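Long-range contacts in DUF2019 domain-containing protein (Rhodopseudomonas palustris, PDB 2I9C), which is of unknown function but folds into a compact, all-helical single chain from a family grouped with the TPR-like helical repeats: residues L6-T11 against E50-R54; V15-A19 against A61-L65; V21-Q25 against L40-M44; M71-Q76 against Q104-A108. The contacts are given in a common frame with arbitrary orientation. Where two conformers were deposited one is given. Residue numbers count along the deposited sequence, not the author numbering.

Contact 1 of 4, residues L6-T11 against E50-R54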
# COMPACT_ATOMS: atom_id res chain seq x y z
N LEU A 6 5.75 -13.36 10.42
CA LEU A 6 6.50 -12.09 10.32
C LEU A 6 6.60 -11.47 11.69
O LEU A 6 7.14 -10.37 11.86
CB LEU A 6 5.77 -11.15 9.38
CG LEU A 6 5.70 -11.69 7.97
CD1 LEU A 6 4.70 -10.91 7.15
CD2 LEU A 6 7.09 -11.68 7.36
N HIS A 7 6.08 -12.20 12.66
CA HIS A 7 5.94 -11.77 14.03
C HIS A 7 7.27 -11.43 14.67
O HIS A 7 7.33 -10.67 15.63
CB HIS A 7 5.23 -12.89 14.83
CG HIS A 7 4.69 -12.44 16.14
ND1 HIS A 7 3.34 -12.21 16.35
CD2 HIS A 7 5.30 -12.18 17.32
CE1 HIS A 7 3.15 -11.85 17.60
NE2 HIS A 7 4.33 -11.81 18.22
N GLN A 8 8.35 -12.01 14.12
CA GLN A 8 9.70 -11.85 14.68
C GLN A 8 10.48 -10.70 14.05
O GLN A 8 11.59 -10.37 14.47
CB GLN A 8 10.49 -13.17 14.61
CG GLN A 8 9.91 -14.27 15.46
CD GLN A 8 9.50 -13.75 16.82
OE1 GLN A 8 10.30 -13.12 17.54
NE2 GLN A 8 8.24 -14.00 17.19
N MSE A 9 9.90 -10.09 13.02
CA MSE A 9 10.56 -9.01 12.31
C MSE A 9 10.33 -7.68 12.98
O MSE A 9 9.25 -7.45 13.52
CB MSE A 9 10.06 -8.97 10.87
CG MSE A 9 10.83 -9.91 9.97
SE MSE A 9 10.27 -9.72 8.07
CE MSE A 9 10.46 -7.95 7.84
N THR A 10 11.34 -6.82 12.96
CA THR A 10 11.20 -5.47 13.52
C THR A 10 10.28 -4.66 12.62
O THR A 10 10.16 -4.93 11.45
CB THR A 10 12.52 -4.69 13.72
OG1 THR A 10 13.11 -4.40 12.46
CG2 THR A 10 13.53 -5.44 14.63
N THR A 11 9.60 -3.69 13.19
CA THR A 11 8.75 -2.77 12.44
C THR A 11 9.50 -2.06 11.30
O THR A 11 8.99 -1.98 10.18
CB THR A 11 8.05 -1.79 13.43
OG1 THR A 11 7.11 -2.58 14.20
CG2 THR A 11 7.37 -0.65 12.68
N GLU A 50 0.50 -7.72 9.89
CA GLU A 50 1.42 -7.79 11.03
C GLU A 50 1.61 -6.39 11.67
O GLU A 50 1.61 -6.25 12.88
CB GLU A 50 2.77 -8.41 10.61
CG GLU A 50 3.84 -8.41 11.72
CD GLU A 50 3.48 -9.28 12.93
OE1 GLU A 50 2.64 -10.23 12.83
OE2 GLU A 50 4.03 -9.02 14.00
N LEU A 51 1.80 -5.37 10.84
CA LEU A 51 2.03 -4.02 11.35
C LEU A 51 0.76 -3.57 12.09
O LEU A 51 0.83 -3.00 13.17
CB LEU A 51 2.33 -3.05 10.20
CG LEU A 51 3.73 -3.12 9.61
CD1 LEU A 51 3.76 -2.41 8.26
CD2 LEU A 51 4.71 -2.46 10.57
N LYS A 52 -0.40 -3.81 11.49
CA LYS A 52 -1.69 -3.50 12.14
C LYS A 52 -1.80 -4.20 13.52
O LYS A 52 -2.19 -3.55 14.47
CB LYS A 52 -2.88 -3.87 11.23
CG LYS A 52 -4.25 -3.70 11.94
CD LYS A 52 -5.44 -4.17 11.10
CE LYS A 52 -5.35 -5.65 10.78
NZ LYS A 52 -6.69 -6.29 10.58
N ALA A 53 -1.39 -5.47 13.64
CA ALA A 53 -1.48 -6.21 14.92
C ALA A 53 -0.59 -5.72 16.05
O ALA A 53 -0.74 -6.16 17.20
CB ALA A 53 -1.26 -7.72 14.71
N ARG A 54 0.34 -4.82 15.74
CA ARG A 54 1.27 -4.34 16.73
C ARG A 54 0.68 -3.17 17.47
O ARG A 54 -0.16 -2.44 16.91
CB ARG A 54 2.58 -3.95 16.03
CG ARG A 54 3.31 -5.19 15.66
CD ARG A 54 4.60 -4.97 14.95
NE ARG A 54 5.08 -6.30 14.58
CZ ARG A 54 6.35 -6.59 14.34
NH1 ARG A 54 7.29 -5.64 14.41
NH2 ARG A 54 6.68 -7.84 14.04

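Contact 2 of 4, residues V15-A19 against A61-L65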
# COMPACT_ATOMS: atom_id res chain seq x y z
N VAL A 15 8.67 -2.33 7.18
CA VAL A 15 8.53 -1.20 6.24
C VAL A 15 9.45 -1.36 5.01
O VAL A 15 9.02 -1.15 3.87
CB VAL A 15 8.72 0.18 6.92
CG1 VAL A 15 8.60 1.32 5.90
CG2 VAL A 15 7.62 0.40 7.95
N ALA A 16 10.71 -1.73 5.27
CA ALA A 16 11.68 -1.87 4.19
C ALA A 16 11.20 -3.02 3.30
O ALA A 16 11.29 -2.94 2.09
CB ALA A 16 13.13 -2.15 4.73
N LEU A 17 10.72 -4.12 3.91
CA LEU A 17 10.30 -5.26 3.07
C LEU A 17 9.01 -4.91 2.29
O LEU A 17 8.85 -5.29 1.14
CB LEU A 17 10.10 -6.53 3.91
CG LEU A 17 9.74 -7.80 3.13
CD1 LEU A 17 10.96 -8.24 2.20
CD2 LEU A 17 9.35 -8.93 4.15
N PHE A 18 8.10 -4.19 2.93
CA PHE A 18 6.90 -3.70 2.24
C PHE A 18 7.33 -2.95 0.95
O PHE A 18 6.76 -3.17 -0.13
CB PHE A 18 6.10 -2.77 3.17
CG PHE A 18 4.79 -2.26 2.56
CD1 PHE A 18 3.56 -2.83 2.91
CD2 PHE A 18 4.80 -1.20 1.66
CE1 PHE A 18 2.36 -2.34 2.38
CE2 PHE A 18 3.63 -0.70 1.11
CZ PHE A 18 2.40 -1.27 1.47
N ALA A 19 8.29 -2.02 1.05
CA ALA A 19 8.69 -1.28 -0.14
C ALA A 19 9.34 -2.18 -1.22
O ALA A 19 9.07 -2.02 -2.41
CB ALA A 19 9.65 -0.10 0.23
N ALA A 61 3.57 3.42 10.32
CA ALA A 61 4.93 3.49 9.88
C ALA A 61 5.06 3.51 8.34
O ALA A 61 6.11 3.93 7.83
CB ALA A 61 5.75 2.32 10.50
N LEU A 62 4.00 3.09 7.61
CA LEU A 62 4.04 3.10 6.12
C LEU A 62 3.91 4.50 5.52
O LEU A 62 4.16 4.70 4.32
CB LEU A 62 2.93 2.19 5.53
CG LEU A 62 3.02 0.72 5.95
CD1 LEU A 62 1.70 -0.00 5.56
CD2 LEU A 62 4.29 0.09 5.33
N LEU A 63 3.49 5.46 6.33
CA LEU A 63 3.42 6.83 5.90
C LEU A 63 4.78 7.34 5.34
O LEU A 63 4.79 8.17 4.43
CB LEU A 63 2.90 7.72 7.05
CG LEU A 63 1.43 7.67 7.52
CD1 LEU A 63 1.24 8.59 8.73
CD2 LEU A 63 0.48 8.17 6.40
N SER A 64 5.91 6.84 5.87
CA SER A 64 7.27 7.18 5.36
C SER A 64 7.47 6.85 3.88
O SER A 64 8.37 7.38 3.23
CB SER A 64 8.32 6.38 6.11
OG SER A 64 8.49 6.90 7.41
N LEU A 65 6.64 5.95 3.37
CA LEU A 65 6.76 5.53 2.01
C LEU A 65 6.05 6.40 0.98
O LEU A 65 6.12 6.08 -0.20
CB LEU A 65 6.24 4.10 1.89
CG LEU A 65 6.98 3.06 2.72
CD1 LEU A 65 6.36 1.65 2.38
CD2 LEU A 65 8.51 3.04 2.48

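Contact 3 of 4, residues V21-Q25 against L40-M44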
# COMPACT_ATOMS: atom_id res chain seq x y z
N VAL A 21 8.86 -5.45 -1.76
CA VAL A 21 7.89 -6.32 -2.45
C VAL A 21 6.92 -5.55 -3.37
O VAL A 21 6.45 -6.07 -4.37
CB VAL A 21 7.12 -7.34 -1.49
CG1 VAL A 21 8.05 -8.02 -0.59
CG2 VAL A 21 6.08 -6.64 -0.69
N THR A 22 6.61 -4.32 -3.03
CA THR A 22 5.74 -3.50 -3.83
C THR A 22 6.45 -2.89 -5.07
O THR A 22 5.84 -2.73 -6.15
CB THR A 22 5.08 -2.51 -2.89
OG1 THR A 22 4.57 -3.27 -1.78
CG2 THR A 22 3.96 -1.77 -3.55
N VAL A 23 7.75 -2.58 -4.93
CA VAL A 23 8.58 -2.30 -6.14
C VAL A 23 8.53 -3.52 -7.08
O VAL A 23 8.32 -3.40 -8.29
CB VAL A 23 10.04 -2.00 -5.72
CG1 VAL A 23 11.02 -2.17 -6.89
CG2 VAL A 23 10.13 -0.56 -5.16
N GLU A 24 8.75 -4.71 -6.53
CA GLU A 24 8.68 -5.90 -7.34
C GLU A 24 7.28 -6.17 -7.91
O GLU A 24 7.19 -6.70 -9.00
CB GLU A 24 9.22 -7.10 -6.57
CG GLU A 24 10.75 -6.98 -6.33
CD GLU A 24 11.32 -8.17 -5.54
OE1 GLU A 24 10.76 -9.29 -5.65
OE2 GLU A 24 12.32 -7.96 -4.79
N GLN A 25 6.22 -5.79 -7.20
CA GLN A 25 4.85 -5.76 -7.80
C GLN A 25 4.81 -4.93 -9.07
O GLN A 25 4.35 -5.39 -10.13
CB GLN A 25 3.78 -5.24 -6.83
CG GLN A 25 3.39 -6.24 -5.70
CD GLN A 25 2.52 -5.55 -4.68
OE1 GLN A 25 1.86 -4.59 -5.00
NE2 GLN A 25 2.56 -6.00 -3.44
N LEU A 40 3.55 -11.62 -4.55
CA LEU A 40 4.03 -10.37 -3.94
C LEU A 40 2.92 -9.56 -3.26
O LEU A 40 3.14 -8.98 -2.19
CB LEU A 40 4.75 -9.53 -4.99
CG LEU A 40 6.06 -10.14 -5.49
CD1 LEU A 40 6.43 -9.38 -6.73
CD2 LEU A 40 7.17 -10.07 -4.45
N PHE A 41 1.74 -9.54 -3.87
CA PHE A 41 0.59 -8.91 -3.22
C PHE A 41 0.23 -9.57 -1.89
O PHE A 41 0.02 -8.86 -0.90
CB PHE A 41 -0.66 -8.87 -4.14
CG PHE A 41 -1.79 -8.03 -3.58
CD1 PHE A 41 -1.83 -6.65 -3.82
CD2 PHE A 41 -2.79 -8.60 -2.79
CE1 PHE A 41 -2.86 -5.87 -3.30
CE2 PHE A 41 -3.84 -7.83 -2.26
CZ PHE A 41 -3.87 -6.45 -2.53
N GLY A 42 0.14 -10.91 -1.87
CA GLY A 42 -0.10 -11.66 -0.62
C GLY A 42 0.94 -11.36 0.46
O GLY A 42 0.60 -11.16 1.63
N VAL A 43 2.21 -11.34 0.08
CA VAL A 43 3.27 -11.00 1.03
C VAL A 43 3.06 -9.60 1.62
O VAL A 43 3.16 -9.39 2.85
CB VAL A 43 4.69 -11.10 0.40
CG1 VAL A 43 5.73 -10.65 1.39
CG2 VAL A 43 4.98 -12.54 0.03
N MSE A 44 2.76 -8.64 0.73
CA MSE A 44 2.53 -7.27 1.14
C MSE A 44 1.41 -7.19 2.18
O MSE A 44 1.53 -6.47 3.17
CB MSE A 44 2.15 -6.42 -0.09
CG MSE A 44 2.03 -4.91 0.21
SE MSE A 44 0.66 -4.13 -0.99
CE MSE A 44 -0.85 -5.09 -0.45

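Contact 4 of 4, residues M71-Q76 against Q104-A108. With ACT (acetate ion), chain B.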
# COMPACT_ATOMS: atom_id res chain seq x y z
N MSE A 71 5.60 4.34 -7.96
CA MSE A 71 4.18 4.75 -7.84
C MSE A 71 3.35 3.63 -7.23
O MSE A 71 2.35 3.89 -6.52
CB MSE A 71 3.60 5.12 -9.21
CG MSE A 71 2.27 5.92 -9.13
SE MSE A 71 2.61 7.68 -8.15
CE MSE A 71 3.44 8.77 -9.58
N GLN A 72 3.74 2.39 -7.50
CA GLN A 72 3.07 1.28 -6.85
C GLN A 72 3.26 1.30 -5.32
O GLN A 72 2.33 0.99 -4.57
CB GLN A 72 3.53 -0.07 -7.45
CG GLN A 72 2.73 -1.34 -6.92
CD GLN A 72 1.30 -1.41 -7.46
OE1 GLN A 72 0.90 -0.59 -8.28
NE2 GLN A 72 0.54 -2.44 -7.02
N VAL A 73 4.48 1.63 -4.86
CA VAL A 73 4.76 1.73 -3.43
C VAL A 73 3.86 2.83 -2.84
O VAL A 73 3.21 2.61 -1.83
CB VAL A 73 6.28 2.00 -3.15
CG1 VAL A 73 6.57 2.13 -1.66
CG2 VAL A 73 7.11 0.81 -3.69
N ARG A 74 3.85 4.00 -3.47
CA ARG A 74 3.08 5.11 -2.96
C ARG A 74 1.59 4.77 -2.88
O ARG A 74 0.94 5.12 -1.89
CB ARG A 74 3.28 6.35 -3.86
CG ARG A 74 4.71 6.91 -3.81
CD ARG A 74 4.78 8.29 -4.51
NE ARG A 74 6.15 8.83 -4.43
CZ ARG A 74 6.49 10.10 -4.65
NH1 ARG A 74 5.57 11.00 -4.96
NH2 ARG A 74 7.77 10.47 -4.55
N LEU A 75 1.06 4.15 -3.95
CA LEU A 75 -0.35 3.74 -4.03
C LEU A 75 -0.73 2.79 -2.91
O LEU A 75 -1.71 2.98 -2.19
CB LEU A 75 -0.68 3.07 -5.39
CG LEU A 75 -2.07 2.42 -5.50
CD1 LEU A 75 -3.16 3.45 -5.51
CD2 LEU A 75 -2.10 1.63 -6.82
N GLN A 76 0.05 1.74 -2.77
CA GLN A 76 -0.26 0.72 -1.79
C GLN A 76 -0.13 1.25 -0.37
O GLN A 76 -0.90 0.90 0.48
CB GLN A 76 0.61 -0.53 -2.00
CG GLN A 76 0.17 -1.35 -3.25
CD GLN A 76 -1.32 -1.57 -3.29
OE1 GLN A 76 -1.89 -2.13 -2.37
NE2 GLN A 76 -1.97 -1.12 -4.36
N GLN A 104 -1.77 3.04 -11.86
CA GLN A 104 -1.94 3.41 -10.44
C GLN A 104 -2.98 4.52 -10.25
O GLN A 104 -3.76 4.47 -9.28
CB GLN A 104 -0.60 3.86 -9.80
CG GLN A 104 0.34 2.65 -9.49
CD GLN A 104 0.99 2.06 -10.74
OE1 GLN A 104 1.09 2.71 -11.79
NE2 GLN A 104 1.45 0.82 -10.64
N ALA A 105 -2.97 5.52 -11.14
CA ALA A 105 -3.94 6.64 -11.04
C ALA A 105 -5.41 6.18 -11.16
O ALA A 105 -6.30 6.80 -10.58
CB ALA A 105 -3.64 7.68 -12.08
N GLY A 106 -5.66 5.08 -11.88
CA GLY A 106 -7.04 4.60 -12.08
C GLY A 106 -7.46 3.83 -10.84
O GLY A 106 -8.60 3.92 -10.38
N ASP A 107 -6.50 3.09 -10.27
CA ASP A 107 -6.71 2.34 -9.02
C ASP A 107 -7.01 3.37 -7.91
O ASP A 107 -7.96 3.20 -7.16
CB ASP A 107 -5.44 1.50 -8.73
CG ASP A 107 -5.57 0.54 -7.56
OD1 ASP A 107 -6.16 0.86 -6.50
OD2 ASP A 107 -4.99 -0.55 -7.64
N ALA A 108 -6.24 4.46 -7.84
CA ALA A 108 -6.45 5.49 -6.80
C ALA A 108 -7.77 6.21 -6.97
O ALA A 108 -8.43 6.49 -5.98
CB ALA A 108 -5.29 6.45 -6.77
C ACT B . 2.55 11.57 -6.57
O ACT B . 2.65 10.71 -5.61
OXT ACT B . 3.19 12.75 -6.71
CH3 ACT B . 1.55 11.11 -7.50

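Contact 1 of 4, residues L6-T11 against E50-R54
This is a mainly polar contact at the open end of a helical hairpin, where the N-terminal loop meets the C-terminal end of helix 34-53 just as helix 11-30 begins. Arg-54, at that end, reaches back with an extended side chain, and its guanidinium gathers the loop around it. Met-9 O accepts from both of its ends, Arg-54 NH1 at 2.8 Å and Arg-54 NH2 at 2.7 Å, while Arg-54 NH1 also donates to Thr-11 OG1 at 3.1 Å. One helical turn earlier, Glu-50 OE2 fixes the arginine through a salt bridge to Arg-54 NH2 (2.9 Å) and a further hydrogen bond from Arg-54 NE (3.0 Å). The carbonyl of Met-9 is presented by a type I beta turn closed by Met-9 N to Leu-6 O (3.0 Å). Apolar contacts frame this network: Leu-6 CB lies 4.1 Å from Glu-50 CG, and Thr-11 CG2 3.8 Å from Leu-51 CD2. Leu-6 also packs on Glu-46 and Ile-47. The loop ends with Thr-10, whose OG1 bonds to Asp-13 N, a classical threonine N-cap at the start of the first helix of an alpha-alpha hairpin.

Contact 2 of 4, residues V15-A19 against A61-L65
Val-15 opens the contact between helix 11-30 and a 3-10 turn in the connection from helix 34-53 to helix 71-79, a wholly apolar interface within an all-helical fold of the TPR clan. Its two methyls are spread over the turn: Val-15 CG2 meets Ala-61 CB at 3.7 Å and Leu-62 CD2 at 4.2 Å, whereas Val-15 CG1 reaches Leu-65 CD2 at 3.8 Å. Phe-18, one helical turn on, packs against Leu-62 and Leu-65, which both lie on the same side of its ring; the ring continues inward to Met-44 and Ile-47 of helix 34-53 and to Gln-76 of helix 71-79. Ala-19 adds a smaller contact, its CB 4.0 Å from Leu-65 CD2. The helix face thus offered, Val-15, Phe-18 and Ala-19, is met by Ala-61, Leu-62 and Leu-65, whose backbone is tied by Leu-65 N to Leu-62 O (2.9 Å), the i to i+3 bond of a 3-10 helix. No hydrogen bond joins the two segments. Leu-65 CD1 approaches Phe-18 CD2 to 3.3 Å, and Leu-62 CD2 makes a CH-pi contact over one face, 3.9 Å from the ring centroid of Phe-18 and 19° off its normal.

Contact 3 of 4, residues V21-Q25 against L40-M44
Two helices run side by side here, and each slots a branched residue into a hollow of the other. Leu-40 is the largest bump: its side chain enters the depression formed by Val-21, Glu-24 and Gln-25, with Leu-40 CD2 4.0 Å from Val-21 CB and Leu-40 CD1 3.6 Å from Glu-24 CB and 3.5 Å from the Glu-24 carbonyl carbon C. In return Val-21 fits the hollow bounded by Leu-40, Val-43 and Met-44, its CG1 meeting Val-43 CG1 and its CG2 meeting Met-44 CB, each at 4.0 Å. The segments belong to helices 11-30 and 34-53, which follow each other in the chain and form an alpha-alpha hairpin, the building unit of TPR-like helical folds; the short axes stand 9.2 Å apart and cross at -153°, close to antiparallel. Gln-25 fills the remaining space beside Leu-40. Its CG rests 3.6 Å from Leu-40 CB, and its amide slides in over the backbone, Gln-25 NE2 lying 3.4 Å from Met-44 CB and donating a weak hydrogen bond to Leu-40 O at 3.3 Å. The other end of that amide, OE1, accepts from Gln-72 of helix 71-79. At the same border Met-44, a selenomethionine, brings its CG to 3.6 Å from Thr-22 OG1, a hydroxyl hydrogen-bonded to Phe-18 O.

Contact 4 of 4, residues M71-Q76 against Q104-A108
One strong hydrogen bond dominates the polar part of this buried contact: Gln-104 NE2 donates to Gln-72 OE1 at 2.8 Å and 171°. Gln-72 NE2 in turn bonds to Gln-25 OE1 of helix 11-30. Van der Waals packing flanks the pair. Leu-75 CD2 lies 3.8 Å from Gln-104 CG and 3.7 Å from Asp-107 CG, and Met-71 CG (selenomethionine) 3.6 Å from Gln-104 CB; Leu-75 CD1 and Ala-108 CB, 3.9 Å apart, form an apolar pair. The charge of Asp-107 is met by a salt bridge to Lys-79. Off to one side, Arg-74 NH1 donates to the O of an acetate ion (3.0 Å), probably from the crystallisation liquor; Gln-92 binds it too. The short segments, on helices 71-79 and 104-117, run nearly parallel (8°), their axes 10.3 Å apart at closest, with helix 86-99 between in sequence, as alternate helices do in alpha-alpha repeats. Both ends of the buried Gln-72 amide are thus used, and directional polar pairing complements the packing around Leu-75.

How the contacts relate
Contact 3 pairs helices 11-30 and 34-53, contact 1 joins the N-terminal loop to the end of helix 34-53, about 16 Å away between centres, and contact 2 sets helix 11-30 against the 61-65 connection. Contact 2 leans on both: Leu-62 CD2 lies 3.9 Å from Leu-51 CD1 of contact 1, and Phe-18 CE1 lies 3.4 Å from Met-44 CG of contact 3. Contact 4 joins contact 3 through Gln-25 OE1 and Gln-72 NE2, 3.2 Å apart, and contact 2 through Val-73 and Gln-76. Contacts 1 and 4 lie on opposite sides of the chain's centre, about 23 Å between centres. The acetate lies beside contact 4, bound by Arg-74 and also by Gln-92.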